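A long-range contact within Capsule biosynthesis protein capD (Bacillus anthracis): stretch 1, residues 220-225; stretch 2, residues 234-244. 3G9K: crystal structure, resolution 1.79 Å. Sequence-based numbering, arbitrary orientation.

Stretch 1 (220-225) VRKPVK
Stretch 2, residues 234-244: YTAPPPFSGVT

The contact is a short antiparallel strand pairing, Val224-Lys225 against Tyr234-Thr235, extended by close van der Waals contacts of Arg221 to Val224, side chain and backbone, with the proline-rich loop that follows Thr235. Val224 and Thr235 form the hydrogen-bonded pair, with CA atoms 5.0 Å apart: Val224 N donates to Thr235 O (2.9 Å) and Thr235 N to Val224 O (2.8 Å, the straighter bond at 155°). Val224 O also receives a CA-H...O contact from Tyr234 CA at 3.2 Å. Lys225 and Tyr234 are the non-hydrogen-bonded pair, CA to CA 4.7 Å. Val224 is extended (phi/psi -67/135), as are Lys225 (-130/126) and Tyr234 (-112/128); Thr235 is nearly fully stretched (-145/180).

Side chains of Val224 and Thr235 share one sheet face, Val224 CB lying 3.7 Å from Thr235 CG2, both with chi1 t. On that face Val224 CG2 reaches Pro237 CB (3.9 Å) and Val243 CG2 (4.0 Å), the latter in the helix starting at Gly242. The loop folds back compactly: Phe240 N bonds to Pro237 O (2.8 Å) and Gly242 N to Ala236 O (3.0 Å), while the peptide before Pro239 is cis. An ideal CB on Gly242 would lie 2.4 Å from Thr235 OG1, a clash that the glycine avoids.

The other face carries Lys225 (chi1 t, chi2 m) and Tyr234 (chi1 m, chi2 92°). Lys225 CG meets Tyr234 CE2 obliquely at 3.4 Å, but the lysine end leads away.

Beyond the ladder, Lys222 O approaches Pro237 CG at 3.4 Å. The CA-to-CB bond of Arg221 points toward the loop; its rotamer is chi1 m, chi2 and chi3 t, chi4 -79°. Its CB packs on Pro237 CG (3.7 Å) and its CD lies 3.4 Å from Pro238 O. Pro238 O and Pro239 CD lie over one guanidinium face, so Arg221 NE, 3.5 Å from Pro238 O, has too poor an angle for a hydrogen bond there.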

ATOM      1  N   VAL A 220      -1.209  12.197  13.199  1.00 26.63           N
ATOM      2  CA  VAL A 220      -2.530  12.361  12.588  1.00 28.08           C
ATOM      3  C   VAL A 220      -2.412  13.577  11.689  1.00 28.12           C
ATOM      4  O   VAL A 220      -1.856  14.591  12.095  1.00 28.00           O
ATOM      5  CB  VAL A 220      -3.632  12.511  13.645  1.00 28.50           C
ATOM      6  CG1 VAL A 220      -4.997  12.731  13.010  1.00 30.67           C
ATOM      7  CG2 VAL A 220      -3.632  11.283  14.533  1.00 30.64           C
ATOM      8  N   ARG A 221      -2.835  13.424  10.429  1.00 28.23           N
ATOM      9  CA  ARG A 221      -2.636  14.448   9.409  1.00 28.48           C
ATOM     10  C   ARG A 221      -3.955  14.636   8.683  1.00 28.78           C
ATOM     11  O   ARG A 221      -4.821  13.763   8.724  1.00 28.26           O
ATOM     12  CB  ARG A 221      -1.535  14.058   8.429  1.00 28.92           C
ATOM     13  CG  ARG A 221      -0.200  13.686   9.055  1.00 28.82           C
ATOM     14  CD  ARG A 221       0.889  13.573   7.979  1.00 30.88           C
ATOM     15  NE  ARG A 221       2.125  12.949   8.463  1.00 30.22           N
ATOM     16  CZ  ARG A 221       3.066  13.554   9.178  1.00 34.10           C
ATOM     17  NH1 ARG A 221       2.959  14.850   9.494  1.00 35.68           N
ATOM     18  NH2 ARG A 221       4.139  12.867   9.580  1.00 35.21           N
ATOM     19  N   LYS A 222      -4.125  15.813   8.092  1.00 29.49           N
ATOM     20  CA  LYS A 222      -5.286  16.094   7.250  1.00 30.38           C
ATOM     21  C   LYS A 222      -5.060  15.482   5.863  1.00 28.50           C
ATOM     22  O   LYS A 222      -4.010  15.659   5.288  1.00 28.59           O
ATOM     23  CB  LYS A 222      -5.501  17.609   7.100  1.00 31.57           C
ATOM     24  CG  LYS A 222      -6.632  18.158   7.972  1.00 36.75           C
ATOM     25  CD  LYS A 222      -8.014  17.551   7.586  1.00 40.18           C
ATOM     26  CE  LYS A 222      -8.695  16.908   8.815  1.00 42.04           C
ATOM     27  NZ  LYS A 222     -10.060  16.400   8.494  1.00 43.50           N
ATOM     28  N   PRO A 223      -6.026  14.745   5.340  1.00 27.67           N
ATOM     29  CA  PRO A 223      -5.809  14.321   3.939  1.00 27.53           C
ATOM     30  C   PRO A 223      -5.637  15.496   2.964  1.00 27.42           C
ATOM     31  O   PRO A 223      -6.201  16.564   3.187  1.00 27.36           O
ATOM     32  CB  PRO A 223      -7.067  13.532   3.629  1.00 27.77           C
ATOM     33  CG  PRO A 223      -7.551  13.040   4.980  1.00 28.18           C
ATOM     34  CD  PRO A 223      -7.278  14.199   5.892  1.00 27.63           C
ATOM     35  N   VAL A 224      -4.837  15.303   1.918  1.00 26.51           N
ATOM     36  CA  VAL A 224      -4.791  16.244   0.791  1.00 26.95           C
ATOM     37  C   VAL A 224      -6.161  16.135   0.128  1.00 26.74           C
ATOM     38  O   VAL A 224      -6.679  15.029  -0.068  1.00 24.42           O
ATOM     39  CB  VAL A 224      -3.705  15.908  -0.264  1.00 26.67           C
ATOM     40  CG1 VAL A 224      -3.594  17.046  -1.311  1.00 28.51           C
ATOM     41  CG2 VAL A 224      -2.365  15.678   0.356  1.00 27.36           C
ATOM     42  N   LYS A 225      -6.751  17.280  -0.210  1.00 27.38           N
ATOM     43  CA  LYS A 225      -8.066  17.328  -0.860  1.00 27.94           C
ATOM     44  C   LYS A 225      -8.008  18.229  -2.089  1.00 28.24           C
ATOM     45  O   LYS A 225      -7.560  19.373  -2.023  1.00 28.83           O
ATOM     46  CB  LYS A 225      -9.186  17.761   0.102  1.00 28.79           C
ATOM     47  CG  LYS A 225     -10.626  17.574  -0.460  1.00 29.45           C
ATOM     48  CD  LYS A 225     -11.129  18.767  -1.284  1.00 30.39           C
ATOM     49  CE  LYS A 225     -12.478  18.448  -1.938  1.00 31.41           C
ATOM     50  NZ  LYS A 225     -12.846  19.375  -3.064  1.00 33.77           N
ATOM     51  N   TYR A 234      -9.446  12.713  -1.981  1.00 24.82           N
ATOM     52  CA  TYR A 234      -8.744  12.726  -0.699  1.00 24.37           C
ATOM     53  C   TYR A 234      -7.556  11.785  -0.860  1.00 23.67           C
ATOM     54  O   TYR A 234      -7.717  10.643  -1.344  1.00 20.67           O
ATOM     55  CB  TYR A 234      -9.669  12.231   0.410  1.00 26.35           C
ATOM     56  CG  TYR A 234     -10.936  13.045   0.471  1.00 26.99           C
ATOM     57  CD1 TYR A 234     -12.081  12.648  -0.233  1.00 29.75           C
ATOM     58  CD2 TYR A 234     -10.969  14.252   1.184  1.00 30.06           C
ATOM     59  CE1 TYR A 234     -13.255  13.422  -0.186  1.00 28.75           C
ATOM     60  CE2 TYR A 234     -12.109  15.025   1.220  1.00 30.52           C
ATOM     61  CZ  TYR A 234     -13.244  14.613   0.530  1.00 29.95           C
ATOM     62  OH  TYR A 234     -14.374  15.414   0.570  1.00 29.75           O
ATOM     63  N   THR A 235      -6.370  12.272  -0.527  1.00 21.80           N
ATOM     64  CA  THR A 235      -5.181  11.449  -0.691  1.00 22.34           C
ATOM     65  C   THR A 235      -4.133  11.704   0.413  1.00 22.14           C
ATOM     66  O   THR A 235      -4.349  12.492   1.334  1.00 22.32           O
ATOM     67  CB  THR A 235      -4.644  11.543  -2.154  1.00 22.12           C
ATOM     68  OG1 THR A 235      -3.604  10.549  -2.387  1.00 22.32           O
ATOM     69  CG2 THR A 235      -4.169  12.944  -2.479  1.00 20.06           C
ATOM     70  N   ALA A 236      -3.021  11.000   0.332  1.00 22.05           N
ATOM     71  CA  ALA A 236      -2.089  10.918   1.438  1.00 22.73           C
ATOM     72  C   ALA A 236      -1.165  12.116   1.420  1.00 22.90           C
ATOM     73  O   ALA A 236      -0.561  12.403   0.395  1.00 22.18           O
ATOM     74  CB  ALA A 236      -1.290   9.609   1.326  1.00 22.48           C
ATOM     75  N   PRO A 237      -1.058  12.834   2.554  1.00 24.58           N
ATOM     76  CA  PRO A 237      -0.197  14.025   2.585  1.00 24.78           C
ATOM     77  C   PRO A 237       1.283  13.728   2.829  1.00 25.86           C
ATOM     78  O   PRO A 237       1.643  12.587   3.173  1.00 26.10           O
ATOM     79  CB  PRO A 237      -0.764  14.811   3.764  1.00 24.08           C
ATOM     80  CG  PRO A 237      -1.198  13.759   4.712  1.00 24.79           C
ATOM     81  CD  PRO A 237      -1.732  12.629   3.848  1.00 23.68           C
ATOM     82  N   PRO A 238       2.151  14.746   2.666  1.00 26.39           N
ATOM     83  CA  PRO A 238       3.554  14.604   3.034  1.00 26.36           C
ATOM     84  C   PRO A 238       3.728  13.974   4.407  1.00 27.16           C
ATOM     85  O   PRO A 238       2.983  14.303   5.356  1.00 27.88           O
ATOM     86  CB  PRO A 238       4.078  16.039   2.991  1.00 27.45           C
ATOM     87  CG  PRO A 238       3.263  16.680   1.984  1.00 26.36           C
ATOM     88  CD  PRO A 238       1.883  16.074   2.076  1.00 26.28           C
ATOM     89  N   PRO A 239       4.665  13.021   4.517  1.00 26.45           N
ATOM     90  CA  PRO A 239       5.704  12.583   3.566  1.00 26.20           C
ATOM     91  C   PRO A 239       5.236  11.556   2.500  1.00 25.59           C
ATOM     92  O   PRO A 239       6.052  11.109   1.682  1.00 26.29           O
ATOM     93  CB  PRO A 239       6.735  11.931   4.484  1.00 26.17           C
ATOM     94  CG  PRO A 239       5.885  11.261   5.509  1.00 27.55           C
ATOM     95  CD  PRO A 239       4.701  12.227   5.749  1.00 26.67           C
ATOM     96  N   PHE A 240       3.948  11.226   2.477  1.00 25.77           N
ATOM     97  CA  PHE A 240       3.377  10.363   1.420  1.00 25.41           C
ATOM     98  C   PHE A 240       3.273  11.199   0.132  1.00 25.90           C
ATOM     99  O   PHE A 240       3.476  12.423   0.173  1.00 26.04           O
ATOM    100  CB  PHE A 240       2.013   9.810   1.849  1.00 25.02           C
ATOM    101  CG  PHE A 240       2.089   8.748   2.943  1.00 25.68           C
ATOM    102  CD1 PHE A 240       1.851   7.422   2.639  1.00 26.79           C
ATOM    103  CD2 PHE A 240       2.405   9.090   4.257  1.00 26.39           C
ATOM    104  CE1 PHE A 240       1.911   6.434   3.628  1.00 24.25           C
ATOM    105  CE2 PHE A 240       2.483   8.117   5.266  1.00 24.03           C
ATOM    106  CZ  PHE A 240       2.241   6.787   4.942  1.00 24.96           C
ATOM    107  N   SER A 241       2.910  10.578  -0.997  1.00 24.89           N
ATOM    108  CA  SER A 241       2.934  11.261  -2.300  1.00 24.68           C
ATOM    109  C   SER A 241       1.575  11.372  -3.001  1.00 22.54           C
ATOM    110  O   SER A 241       1.467  11.277  -4.202  1.00 22.93           O
ATOM    111  CB  SER A 241       3.944  10.546  -3.188  1.00 24.54           C
ATOM    112  OG  SER A 241       5.234  10.801  -2.659  1.00 26.46           O
ATOM    113  N   GLY A 242       0.546  11.629  -2.235  1.00 22.12           N
ATOM    114  CA  GLY A 242      -0.755  11.930  -2.809  1.00 22.74           C
ATOM    115  C   GLY A 242      -0.768  13.213  -3.627  1.00 22.92           C
ATOM    116  O   GLY A 242      -1.463  13.279  -4.627  1.00 21.66           O
ATOM    117  N   VAL A 243      -0.013  14.227  -3.211  1.00 22.97           N
ATOM    118  CA  VAL A 243       0.103  15.459  -4.035  1.00 23.74           C
ATOM    119  C   VAL A 243       0.590  15.147  -5.472  1.00 23.65           C
ATOM    120  O   VAL A 243       0.006  15.598  -6.456  1.00 23.94           O
ATOM    121  CB  VAL A 243       1.021  16.522  -3.393  1.00 24.12           C
ATOM    122  CG1 VAL A 243       1.314  17.642  -4.410  1.00 23.36           C
ATOM    123  CG2 VAL A 243       0.402  17.088  -2.093  1.00 27.09           C
ATOM    124  N   THR A 244       1.633  14.341  -5.581  1.00 23.64           N
ATOM    125  CA  THR A 244       2.192  13.963  -6.876  1.00 23.53           C
ATOM    126  C   THR A 244       1.170  13.220  -7.723  1.00 22.56           C
ATOM    127  O   THR A 244       1.047  13.478  -8.896  1.00 23.13           O
ATOM    128  CB  THR A 244       3.453  13.115  -6.694  1.00 22.99           C
ATOM    129  OG1 THR A 244       4.404  13.843  -5.914  1.00 26.90           O
ATOM    130  CG2 THR A 244       4.087  12.751  -8.037  1.00 24.76           C
TER